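Side-chain contacts in protein (superoxide dismutase) (Sulfolobus acidocaldarius, PDB 1B06), which catalyses the conversion of superoxide to hydrogen peroxide and oxygen, using one iron ion per subunit: residues P23-D28 and N89-A94; G98-P101 and L105-L108; Q121-S126 and V165-D170; V137-N142 and Q148-E153. All coordinates share one frame; numbering follows the deposited sequence.

Interaction 1: residues P23-D28 and N89-A94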
loop_
_atom_site.group_PDB
_atom_site.type_symbol
_atom_site.label_atom_id
_atom_site.label_comp_id
_atom_site.label_asym_id
_atom_site.label_seq_id
_atom_site.Cartn_x
_atom_site.Cartn_y
_atom_site.Cartn_z
ATOM N N PRO A 23 -3.292 3.488 35.289
ATOM C CA PRO A 23 -2.706 4.681 34.672
ATOM C C PRO A 23 -2.019 4.455 33.325
ATOM O O PRO A 23 -1.489 5.392 32.738
ATOM C CB PRO A 23 -1.700 5.140 35.713
ATOM C CG PRO A 23 -1.180 3.840 36.275
ATOM C CD PRO A 23 -2.342 2.858 36.226
ATOM N N TYR A 24 -2.022 3.220 32.839
ATOM C CA TYR A 24 -1.357 2.902 31.577
ATOM C C TYR A 24 -1.987 3.561 30.357
ATOM O O TYR A 24 -1.281 4.030 29.464
ATOM C CB TYR A 24 -1.287 1.388 31.429
ATOM C CG TYR A 24 -0.790 0.755 32.708
ATOM C CD1 TYR A 24 0.509 0.988 33.155
ATOM C CD2 TYR A 24 -1.635 -0.014 33.510
ATOM C CE1 TYR A 24 0.954 0.480 34.371
ATOM C CE2 TYR A 24 -1.199 -0.525 34.727
ATOM C CZ TYR A 24 0.096 -0.273 35.150
ATOM O OH TYR A 24 0.537 -0.774 36.350
ATOM N N ILE A 25 -3.313 3.595 30.315
ATOM C CA ILE A 25 -4.029 4.255 29.229
ATOM C C ILE A 25 -5.173 5.021 29.877
ATOM O O ILE A 25 -6.104 4.424 30.415
ATOM C CB ILE A 25 -4.606 3.254 28.207
ATOM C CG1 ILE A 25 -3.504 2.306 27.731
ATOM C CG2 ILE A 25 -5.201 4.013 27.021
ATOM C CD1 ILE A 25 -3.917 1.399 26.592
ATOM N N SER A 26 -5.093 6.346 29.834
ATOM C CA SER A 26 -6.112 7.198 30.440
ATOM C C SER A 26 -7.524 6.997 29.890
ATOM O O SER A 26 -7.714 6.598 28.743
ATOM C CB SER A 26 -5.713 8.667 30.289
ATOM O OG SER A 26 -6.060 9.155 29.008
ATOM N N LYS A 27 -8.513 7.293 30.727
ATOM C CA LYS A 27 -9.913 7.159 30.348
ATOM C C LYS A 27 -10.271 8.114 29.220
ATOM O O LYS A 27 -11.192 7.853 28.451
ATOM C CB LYS A 27 -10.817 7.424 31.555
ATOM C CG LYS A 27 -10.729 8.840 32.097
ATOM C CD LYS A 27 -10.892 8.866 33.617
ATOM C CE LYS A 27 -10.310 10.139 34.229
ATOM N NZ LYS A 27 -11.140 11.342 33.931
ATOM N N ASP A 28 -9.541 9.221 29.119
ATOM C CA ASP A 28 -9.791 10.200 28.065
ATOM C C ASP A 28 -9.558 9.570 26.701
ATOM O O ASP A 28 -10.259 9.876 25.737
ATOM C CB ASP A 28 -8.866 11.404 28.219
ATOM C CG ASP A 28 -9.231 12.269 29.403
ATOM O OD1 ASP A 28 -10.389 12.191 29.867
ATOM O OD2 ASP A 28 -8.355 13.028 29.870
ATOM N N ASN A 89 -10.730 -6.782 24.118
ATOM C CA ASN A 89 -10.745 -8.045 24.843
ATOM C C ASN A 89 -9.350 -8.576 25.137
ATOM O O ASN A 89 -9.168 -9.403 26.035
ATOM C CB ASN A 89 -11.522 -9.091 24.049
ATOM C CG ASN A 89 -13.013 -8.860 24.098
ATOM O OD1 ASN A 89 -13.601 -8.793 25.170
ATOM N ND2 ASN A 89 -13.633 -8.734 22.935
ATOM N N ASN A 90 -8.369 -8.097 24.381
ATOM C CA ASN A 90 -6.989 -8.535 24.541
ATOM C C ASN A 90 -6.275 -7.780 25.658
ATOM O O ASN A 90 -5.083 -7.978 25.886
ATOM C CB ASN A 90 -6.236 -8.351 23.221
ATOM C CG ASN A 90 -5.114 -9.360 23.035
ATOM O OD1 ASN A 90 -5.307 -10.572 23.180
ATOM N ND2 ASN A 90 -3.931 -8.861 22.703
ATOM N N MET A 91 -7.016 -6.910 26.340
ATOM C CA MET A 91 -6.489 -6.130 27.458
ATOM C C MET A 91 -7.370 -6.385 28.689
ATOM O O MET A 91 -8.503 -6.849 28.562
ATOM C CB MET A 91 -6.488 -4.637 27.113
ATOM C CG MET A 91 -5.495 -4.254 26.024
ATOM S SD MET A 91 -5.247 -2.480 25.840
ATOM C CE MET A 91 -6.927 -1.936 25.338
ATOM N N ALA A 92 -6.849 -6.094 29.875
ATOM C CA ALA A 92 -7.602 -6.299 31.102
ATOM C C ALA A 92 -7.120 -5.318 32.154
ATOM O O ALA A 92 -5.966 -4.897 32.129
ATOM C CB ALA A 92 -7.417 -7.727 31.592
ATOM N N PRO A 93 -8.005 -4.924 33.085
ATOM C CA PRO A 93 -7.640 -3.981 34.150
ATOM C C PRO A 93 -6.334 -4.348 34.851
ATOM O O PRO A 93 -6.023 -5.527 35.033
ATOM C CB PRO A 93 -8.837 -4.031 35.094
ATOM C CG PRO A 93 -9.981 -4.392 34.204
ATOM C CD PRO A 93 -9.417 -5.333 33.177
ATOM N N ALA A 94 -5.583 -3.320 35.233
ATOM C CA ALA A 94 -4.294 -3.459 35.910
ATOM C C ALA A 94 -4.030 -4.799 36.596
ATOM O O ALA A 94 -3.093 -5.518 36.240
ATOM C CB ALA A 94 -4.135 -2.328 36.917
#

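Interaction 2: residues G98-P101 and L105-L108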
loop_
_atom_site.group_PDB
_atom_site.type_symbol
_atom_site.label_atom_id
_atom_site.label_comp_id
_atom_site.label_asym_id
_atom_site.label_seq_id
_atom_site.Cartn_x
_atom_site.Cartn_y
_atom_site.Cartn_z
ATOM N N GLY A 98 -1.767 -8.085 32.455
ATOM C CA GLY A 98 -0.344 -7.970 32.697
ATOM C C GLY A 98 0.241 -9.293 33.127
ATOM O O GLY A 98 -0.426 -10.326 33.058
ATOM N N GLY A 99 1.491 -9.264 33.570
ATOM C CA GLY A 99 2.138 -10.484 34.013
ATOM C C GLY A 99 2.789 -11.270 32.893
ATOM O O GLY A 99 3.212 -10.711 31.881
ATOM N N LYS A 100 2.863 -12.580 33.084
ATOM C CA LYS A 100 3.471 -13.477 32.117
ATOM C C LYS A 100 2.423 -14.450 31.584
ATOM O O LYS A 100 1.479 -14.797 32.289
ATOM C CB LYS A 100 4.599 -14.252 32.802
ATOM C CG LYS A 100 5.547 -14.966 31.855
ATOM C CD LYS A 100 5.484 -16.475 32.040
ATOM C CE LYS A 100 5.728 -17.207 30.729
ATOM N NZ LYS A 100 6.899 -18.124 30.822
ATOM N N PRO A 101 2.565 -14.897 30.328
ATOM C CA PRO A 101 1.570 -15.836 29.804
ATOM C C PRO A 101 1.699 -17.202 30.464
ATOM O O PRO A 101 2.654 -17.462 31.183
ATOM C CB PRO A 101 1.875 -15.886 28.309
ATOM C CG PRO A 101 3.311 -15.516 28.208
ATOM C CD PRO A 101 3.594 -14.561 29.330
ATOM N N LEU A 105 0.330 -21.243 25.303
ATOM C CA LEU A 105 0.959 -20.044 24.757
ATOM C C LEU A 105 2.350 -19.830 25.337
ATOM O O LEU A 105 3.299 -19.575 24.602
ATOM C CB LEU A 105 0.094 -18.806 25.026
ATOM C CG LEU A 105 0.662 -17.482 24.492
ATOM C CD1 LEU A 105 0.827 -17.553 22.982
ATOM C CD2 LEU A 105 -0.261 -16.341 24.862
ATOM N N ALA A 106 2.472 -19.929 26.657
ATOM C CA ALA A 106 3.763 -19.740 27.311
ATOM C C ALA A 106 4.752 -20.804 26.846
ATOM O O ALA A 106 5.944 -20.540 26.726
ATOM C CB ALA A 106 3.602 -19.794 28.828
ATOM N N ASP A 107 4.250 -22.004 26.580
ATOM C CA ASP A 107 5.096 -23.100 26.129
ATOM C C ASP A 107 5.618 -22.867 24.712
ATOM O O ASP A 107 6.786 -23.116 24.429
ATOM C CB ASP A 107 4.321 -24.417 26.184
ATOM C CG ASP A 107 5.091 -25.565 25.590
ATOM O OD1 ASP A 107 6.178 -25.882 26.119
ATOM O OD2 ASP A 107 4.611 -26.146 24.594
ATOM N N LEU A 108 4.748 -22.388 23.828
ATOM C CA LEU A 108 5.139 -22.124 22.446
ATOM C C LEU A 108 6.127 -20.966 22.380
ATOM O O LEU A 108 7.068 -20.993 21.591
ATOM C CB LEU A 108 3.906 -21.804 21.589
ATOM C CG LEU A 108 3.016 -22.992 21.201
ATOM C CD1 LEU A 108 2.019 -22.577 20.121
ATOM C CD2 LEU A 108 3.886 -24.137 20.713
HETATM O O HOH W 1 6.925 -17.951 27.995
#

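Interaction 3: residues Q121-S126 and V165-D170. With FE (Fe (III) ion), chain G.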
loop_
_atom_site.group_PDB
_atom_site.type_symbol
_atom_site.label_atom_id
_atom_site.label_comp_id
_atom_site.label_asym_id
_atom_site.label_seq_id
_atom_site.Cartn_x
_atom_site.Cartn_y
_atom_site.Cartn_z
ATOM N N GLN A 121 11.186 -8.651 23.937
ATOM C CA GLN A 121 12.176 -7.809 23.280
ATOM C C GLN A 121 11.949 -7.761 21.776
ATOM O O GLN A 121 11.963 -6.688 21.174
ATOM C CB GLN A 121 13.586 -8.342 23.542
ATOM C CG GLN A 121 14.179 -7.915 24.864
ATOM C CD GLN A 121 15.381 -8.755 25.253
ATOM O OE1 GLN A 121 16.095 -9.274 24.396
ATOM N NE2 GLN A 121 15.609 -8.892 26.554
ATOM N N VAL A 122 11.753 -8.930 21.170
ATOM C CA VAL A 122 11.545 -9.020 19.730
ATOM C C VAL A 122 10.215 -8.403 19.307
ATOM O O VAL A 122 10.144 -7.705 18.290
ATOM C CB VAL A 122 11.600 -10.479 19.244
ATOM C CG1 VAL A 122 11.418 -10.530 17.733
ATOM C CG2 VAL A 122 12.932 -11.098 19.628
ATOM N N PHE A 123 9.166 -8.652 20.085
ATOM C CA PHE A 123 7.858 -8.092 19.771
ATOM C C PHE A 123 7.899 -6.566 19.860
ATOM O O PHE A 123 7.321 -5.866 19.023
ATOM C CB PHE A 123 6.791 -8.634 20.725
ATOM C CG PHE A 123 5.385 -8.282 20.318
ATOM C CD1 PHE A 123 4.831 -7.055 20.668
ATOM C CD2 PHE A 123 4.621 -9.172 19.568
ATOM C CE1 PHE A 123 3.535 -6.717 20.274
ATOM C CE2 PHE A 123 3.321 -8.845 19.169
ATOM C CZ PHE A 123 2.779 -7.615 19.523
ATOM N N SER A 124 8.584 -6.051 20.873
ATOM C CA SER A 124 8.691 -4.609 21.048
ATOM C C SER A 124 9.523 -3.988 19.927
ATOM O O SER A 124 9.203 -2.902 19.432
ATOM C CB SER A 124 9.319 -4.289 22.408
ATOM O OG SER A 124 8.416 -4.576 23.464
ATOM N N GLU A 125 10.591 -4.676 19.527
ATOM C CA GLU A 125 11.454 -4.183 18.458
ATOM C C GLU A 125 10.661 -4.080 17.154
ATOM O O GLU A 125 10.810 -3.121 16.398
ATOM C CB GLU A 125 12.654 -5.116 18.264
ATOM C CG GLU A 125 13.760 -4.505 17.418
ATOM C CD GLU A 125 14.921 -5.453 17.183
ATOM O OE1 GLU A 125 15.081 -6.410 17.970
ATOM O OE2 GLU A 125 15.677 -5.241 16.212
ATOM N N SER A 126 9.824 -5.081 16.899
ATOM C CA SER A 126 8.989 -5.103 15.704
ATOM C C SER A 126 7.948 -3.981 15.747
ATOM O O SER A 126 7.731 -3.285 14.752
ATOM C CB SER A 126 8.278 -6.449 15.594
ATOM O OG SER A 126 9.211 -7.511 15.584
ATOM N N VAL A 165 -5.711 -13.993 15.194
ATOM C CA VAL A 165 -4.923 -13.057 15.977
ATOM C C VAL A 165 -4.878 -13.550 17.421
ATOM O O VAL A 165 -5.915 -13.846 18.005
ATOM C CB VAL A 165 -5.559 -11.658 15.931
ATOM C CG1 VAL A 165 -4.790 -10.705 16.826
ATOM C CG2 VAL A 165 -5.583 -11.152 14.497
ATOM N N ILE A 166 -3.680 -13.643 17.988
ATOM C CA ILE A 166 -3.513 -14.101 19.369
ATOM C C ILE A 166 -3.221 -12.926 20.310
ATOM O O ILE A 166 -3.737 -12.869 21.429
ATOM C CB ILE A 166 -2.349 -15.119 19.489
ATOM C CG1 ILE A 166 -2.630 -16.351 18.629
ATOM C CG2 ILE A 166 -2.159 -15.531 20.943
ATOM C CD1 ILE A 166 -3.925 -17.066 18.982
ATOM N N LEU A 167 -2.388 -11.999 19.840
ATOM C CA LEU A 167 -1.991 -10.817 20.602
ATOM C C LEU A 167 -1.985 -9.616 19.660
ATOM O O LEU A 167 -1.619 -9.742 18.494
ATOM C CB LEU A 167 -0.591 -11.028 21.195
ATOM C CG LEU A 167 -0.047 -9.969 22.163
ATOM C CD1 LEU A 167 -0.856 -9.973 23.447
ATOM C CD2 LEU A 167 1.421 -10.258 22.463
ATOM N N ILE A 168 -2.380 -8.448 20.155
ATOM C CA ILE A 168 -2.424 -7.274 19.294
ATOM C C ILE A 168 -2.295 -5.935 20.014
ATOM O O ILE A 168 -2.810 -5.757 21.117
ATOM C CB ILE A 168 -3.740 -7.261 18.491
ATOM C CG1 ILE A 168 -3.743 -6.102 17.493
ATOM C CG2 ILE A 168 -4.920 -7.156 19.445
ATOM C CD1 ILE A 168 -4.723 -6.290 16.357
ATOM N N VAL A 169 -1.604 -4.995 19.374
ATOM C CA VAL A 169 -1.423 -3.653 19.922
ATOM C C VAL A 169 -1.776 -2.628 18.866
ATOM O O VAL A 169 -1.257 -2.682 17.748
ATOM C CB VAL A 169 0.032 -3.335 20.307
ATOM C CG1 VAL A 169 0.041 -2.475 21.544
ATOM C CG2 VAL A 169 0.827 -4.593 20.488
ATOM N N ASP A 170 -2.640 -1.688 19.226
ATOM C CA ASP A 170 -3.047 -0.625 18.317
ATOM C C ASP A 170 -1.936 0.409 18.331
ATOM O O ASP A 170 -1.514 0.847 19.404
ATOM C CB ASP A 170 -4.353 0.013 18.801
ATOM C CG ASP A 170 -4.952 0.976 17.790
ATOM O OD1 ASP A 170 -4.294 1.312 16.777
ATOM O OD2 ASP A 170 -6.100 1.406 18.019
HETATM FE FE FE G . -7.455 2.469 17.311
HETATM O O HOH W 2 -6.772 1.982 15.409
#

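Interaction 4: residues V137-N142 and Q148-E153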
loop_
_atom_site.group_PDB
_atom_site.type_symbol
_atom_site.label_atom_id
_atom_site.label_comp_id
_atom_site.label_asym_id
_atom_site.label_seq_id
_atom_site.Cartn_x
_atom_site.Cartn_y
_atom_site.Cartn_z
ATOM N N VAL A 137 0.818 -7.408 15.351
ATOM C CA VAL A 137 0.035 -8.576 15.705
ATOM C C VAL A 137 0.856 -9.845 15.831
ATOM O O VAL A 137 1.945 -9.951 15.271
ATOM C CB VAL A 137 -1.048 -8.809 14.618
ATOM C CG1 VAL A 137 -2.018 -9.868 15.056
ATOM C CG2 VAL A 137 -1.781 -7.509 14.327
ATOM N N LEU A 138 0.323 -10.800 16.583
ATOM C CA LEU A 138 0.953 -12.102 16.736
ATOM C C LEU A 138 -0.089 -13.101 16.246
ATOM O O LEU A 138 -1.156 -13.238 16.854
ATOM C CB LEU A 138 1.301 -12.400 18.194
ATOM C CG LEU A 138 1.996 -13.759 18.339
ATOM C CD1 LEU A 138 3.389 -13.669 17.735
ATOM C CD2 LEU A 138 2.078 -14.170 19.796
ATOM N N TYR A 139 0.204 -13.764 15.132
ATOM C CA TYR A 139 -0.709 -14.747 14.561
ATOM C C TYR A 139 -0.253 -16.134 14.960
ATOM O O TYR A 139 0.890 -16.335 15.358
ATOM C CB TYR A 139 -0.691 -14.725 13.024
ATOM C CG TYR A 139 -1.062 -13.430 12.349
ATOM C CD1 TYR A 139 -2.393 -13.021 12.265
ATOM C CD2 TYR A 139 -0.085 -12.631 11.753
ATOM C CE1 TYR A 139 -2.745 -11.844 11.601
ATOM C CE2 TYR A 139 -0.422 -11.456 11.088
ATOM C CZ TYR A 139 -1.754 -11.068 11.015
ATOM O OH TYR A 139 -2.090 -9.906 10.362
ATOM N N TYR A 140 -1.155 -17.096 14.845
ATOM C CA TYR A 140 -0.788 -18.470 15.107
ATOM C C TYR A 140 -0.973 -19.150 13.760
ATOM O O TYR A 140 -2.077 -19.153 13.218
ATOM C CB TYR A 140 -1.703 -19.133 16.129
ATOM C CG TYR A 140 -1.463 -20.622 16.174
ATOM C CD1 TYR A 140 -0.201 -21.127 16.488
ATOM C CD2 TYR A 140 -2.479 -21.527 15.862
ATOM C CE1 TYR A 140 0.049 -22.494 16.486
ATOM C CE2 TYR A 140 -2.240 -22.901 15.859
ATOM C CZ TYR A 140 -0.971 -23.376 16.170
ATOM O OH TYR A 140 -0.717 -24.730 16.165
ATOM N N ASP A 141 0.106 -19.695 13.210
ATOM C CA ASP A 141 0.030 -20.369 11.924
ATOM C C ASP A 141 -0.165 -21.860 12.127
ATOM O O ASP A 141 0.762 -22.573 12.499
ATOM C CB ASP A 141 1.298 -20.125 11.111
ATOM C CG ASP A 141 1.222 -20.738 9.727
ATOM O OD1 ASP A 141 0.099 -21.030 9.270
ATOM O OD2 ASP A 141 2.283 -20.935 9.097
ATOM N N ASN A 142 -1.382 -22.320 11.878
ATOM C CA ASN A 142 -1.733 -23.724 12.034
ATOM C C ASN A 142 -0.965 -24.623 11.072
ATOM O O ASN A 142 -0.778 -25.808 11.345
ATOM C CB ASN A 142 -3.234 -23.901 11.807
ATOM C CG ASN A 142 -3.828 -22.773 10.985
ATOM O OD1 ASN A 142 -4.235 -21.742 11.526
ATOM N ND2 ASN A 142 -3.873 -22.959 9.670
ATOM N N GLN A 148 3.631 -16.251 14.434
ATOM C CA GLN A 148 4.210 -15.225 13.576
ATOM C C GLN A 148 3.922 -13.775 13.943
ATOM O O GLN A 148 2.766 -13.368 14.049
ATOM C CB GLN A 148 3.774 -15.482 12.129
ATOM C CG GLN A 148 4.393 -14.546 11.121
ATOM C CD GLN A 148 5.873 -14.792 10.931
ATOM O OE1 GLN A 148 6.302 -15.919 10.683
ATOM N NE2 GLN A 148 6.666 -13.733 11.044
ATOM N N ILE A 149 4.986 -12.998 14.125
ATOM C CA ILE A 149 4.859 -11.578 14.439
ATOM C C ILE A 149 4.713 -10.818 13.126
ATOM O O ILE A 149 5.325 -11.185 12.125
ATOM C CB ILE A 149 6.118 -11.025 15.139
ATOM C CG1 ILE A 149 6.240 -11.589 16.552
ATOM C CG2 ILE A 149 6.049 -9.503 15.194
ATOM C CD1 ILE A 149 7.541 -11.205 17.233
ATOM N N MET A 150 3.914 -9.757 13.124
ATOM C CA MET A 150 3.744 -8.968 11.912
ATOM C C MET A 150 3.306 -7.538 12.209
ATOM O O MET A 150 2.546 -7.288 13.143
ATOM C CB MET A 150 2.724 -9.639 10.978
ATOM C CG MET A 150 2.558 -8.955 9.613
ATOM S SD MET A 150 4.092 -8.806 8.639
ATOM C CE MET A 150 4.590 -10.501 8.583
ATOM N N THR A 151 3.813 -6.598 11.421
ATOM C CA THR A 151 3.423 -5.211 11.568
ATOM C C THR A 151 2.401 -4.965 10.459
ATOM O O THR A 151 2.659 -5.226 9.286
ATOM C CB THR A 151 4.620 -4.246 11.402
ATOM O OG1 THR A 151 5.390 -4.618 10.253
ATOM C CG2 THR A 151 5.508 -4.284 12.639
ATOM N N VAL A 152 1.227 -4.485 10.843
ATOM C CA VAL A 152 0.167 -4.217 9.884
ATOM C C VAL A 152 0.060 -2.712 9.668
ATOM O O VAL A 152 -0.012 -1.936 10.631
ATOM C CB VAL A 152 -1.178 -4.795 10.399
ATOM C CG1 VAL A 152 -2.331 -4.364 9.508
ATOM C CG2 VAL A 152 -1.087 -6.312 10.452
ATOM N N GLU A 153 0.082 -2.300 8.404
ATOM C CA GLU A 153 -0.017 -0.883 8.062
ATOM C C GLU A 153 -1.497 -0.529 7.901
ATOM O O GLU A 153 -2.261 -1.266 7.268
ATOM C CB GLU A 153 0.779 -0.600 6.786
ATOM C CG GLU A 153 2.264 -0.404 7.065
ATOM C CD GLU A 153 3.134 -0.600 5.843
ATOM O OE1 GLU A 153 2.946 0.124 4.844
ATOM O OE2 GLU A 153 4.018 -1.476 5.887
#

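Interaction 1: residues P23-D28 and N89-A94
Tyr24 and Ile25 each meet one residue of the loop that follows helix 67-89. The contact has two separate points and no hydrogen bond. At the first, the methyl of Ala94 lies at the edge of the Tyr24 ring, near the ring plane. Its CB is 4.1 Å from Tyr24 CE2, so the phenol meets it with a C-H edge. One face of this ring is covered within the segment by Pro23 CD, 3.9 Å above the plane and offset toward the rim. Pro23 follows a cis peptide bond. At the second point, the thioether of Met91 meets the end of Ile25. Ile25 CD1 and Met91 SD are 4.2 Å apart, and the two side chains cross at about a right angle. Ile25 reaches this far because its CG1 branch is extended, with chi2 at -172°. Met91 is extended through chi2 and then bends at chi3, -63°, so its sulfur rather than its terminal methyl meets the isoleucine. Both of these residues are buried. Tyr187 and Trp191 of helix 184-191 pack on Ile25 and Met91 respectively, and Tyr24 also touches Asn193 and Val194. Ser26 stands at the N-cap of helix 27-57, which carries the iron ligand His33. The side chain of Met91 is about 9 Å from the bound iron(III) ion. The contact is apolar packing near the metal site. It joins the chain leading into helix 27-57 to the chain leaving helix 67-89, the two helices of the alpha-hairpin of iron/manganese superoxide dismutases.

Interaction 2: residues G98-P101 and L105-L108
Pro101 packs on Leu105 and Ala106 where the loop after helix 67-89 leads into helix 103-113, the first helix of the C-terminal part of the iron/manganese superoxide dismutase fold. Ala106 takes the largest share of the contact. Its methyl carbon CB lies 3.4 Å from the backbone O of Pro101 and 4.3 Å from Pro101 CB. The neighbouring Leu105 brings one branch to the same proline, with Leu105 CD2 4.1 Å from Pro101 CB. Lys100 adds its aliphatic end: CE sits 3.9 Å from Ala106 CB. The lysine starts with CG opposite the backbone N, chi1 -165°, and then bends at each of its three later torsions, which brings its end to the helix. Further out, Trp197 of helix 197-205 packs on both Pro101 and Leu105. Phe116 of helix 116-129 touches Lys100 and Pro101. The Leu105 backbone N is hydrogen-bonded to Glu201. Before the proline, the backbone of Gly98 is hydrogen-bonded to that of Val195. One water bridges the two segments: it accepts from Lys100 NZ at 2.8 Å and donates to Ala106 O at 3.0 Å.

Interaction 3: residues Q121-S126 and V165-D170
The strand that brings the aspartate ligand to the iron, 165-170, packs against helix 116-129. Between residues 121-126 and 165-170 the ring of Phe123 makes the contact. It points from the helix to the strand and touches two residues there. Its CG lies opposite the backbone N, chi1 -170°, which sends the ring outward from the helix. Leu167 comes over one face of the ring. Its CD2 sits 4.0 Å above the plane, offset toward the rim, and is 4.1 Å from Phe123 CE2. Val169 comes to the edge instead. Its CG2 lies in the ring plane, a close 3.4 Å from Phe123 CE1. The ring is therefore held at a face by one methyl and at the rim by another. A serine in place of Phe123 would probably leave the methyls of Leu167 and Val169 without their partner and open a gap between helix and strand. Leu167 belongs to a classic beta bulge, in which Ile166 and Leu167 both face Leu138 of the neighbouring strand. On the helix, Ser126 OG donates to Val122 O at 2.9 Å, and Ser126 N reaches that oxygen from the opposite face of its carbonyl plane. Beyond Val169 the strand ends at the metal. Asp170 OD2 binds the iron at 1.9 Å, and a water binds it at 2.1 Å. His33, His84 and His174 complete the ligands, while Asp170 OD1 accepts a hydrogen bond from Phe172 N. Three histidines, one aspartate and a solvent ligand make the site characteristic of iron/manganese superoxide dismutases.

Interaction 4: residues V137-N142 and Q148-E153
Tyr139 lies across the neighbouring strand and fits its ring against Met150 and Val152. Met150 CB forms the nearer bump, at the ring edge, 3.6 Å from Tyr139 CE2. Farther along, a methyl of Val152, CG2, sits 3.7 Å from Tyr139 OH. The first torsion of the tyrosine, -59°, turns the ring along the sheet toward these two residues. One face of the ring rests on Val137 CG1, 4.0 Å from the plane and offset toward the rim. Val137 uses its other methyl, CG2, to touch Val152 CG2 obliquely. The phenol oxygen is hydrogen-bonded to His159. A leucine in place of Tyr139 would probably leave His159 without this partner and the Val152 methyl less covered. The two strands form an antiparallel beta hairpin in the C-terminal domain. Val137 pairs with Met150 and Tyr139 with Gln148 as hydrogen-bonded pairs; Leu138 and Ile149 form the non-hydrogen-bonded pair between them. Val137 N donates to Met150 O at 2.8 Å, nearly straight at 172°. Tyr139 N to Gln148 O is as straight, but the bond back from Gln148 N is weak. On the other face of the sheet, Leu138 and Ile149 meet obliquely, with Leu138 CD1 3.7 Å from Ile149 CG1. Helix 116-129 covers this side: Phe119 packs on Leu138, and Val122 and Ser126 on Ile149. Met150 and Gln148 bend back from the tyrosine, and Leu71 and Leu74 of the second subunit pack on them. The Gln148 amide turns to its own strand, NE2 donating to Ile149 O at 3.1 Å.

From the N terminus, interaction 1 closes the first and longest loop. It brings the chain before helix 27-57 against the chain after helix 67-89, so the helical hairpin lies between its segments. Interaction 2 follows directly in sequence and closes a short turn into helix 103-113. Interaction 3 spans the sheet region, joining helix 116-129 to strand 165-170. The hairpin of interaction 4 falls within that span, and its strand 134-140 pairs with strand 165-170. No loops cross. Asn90 packs on strand 165-170, so interactions 1 and 3 touch across the two domains. Leu105 and Leu108 carry interaction 2 to Ile166 and Tyr140, linking helix 103-113 to the sheet.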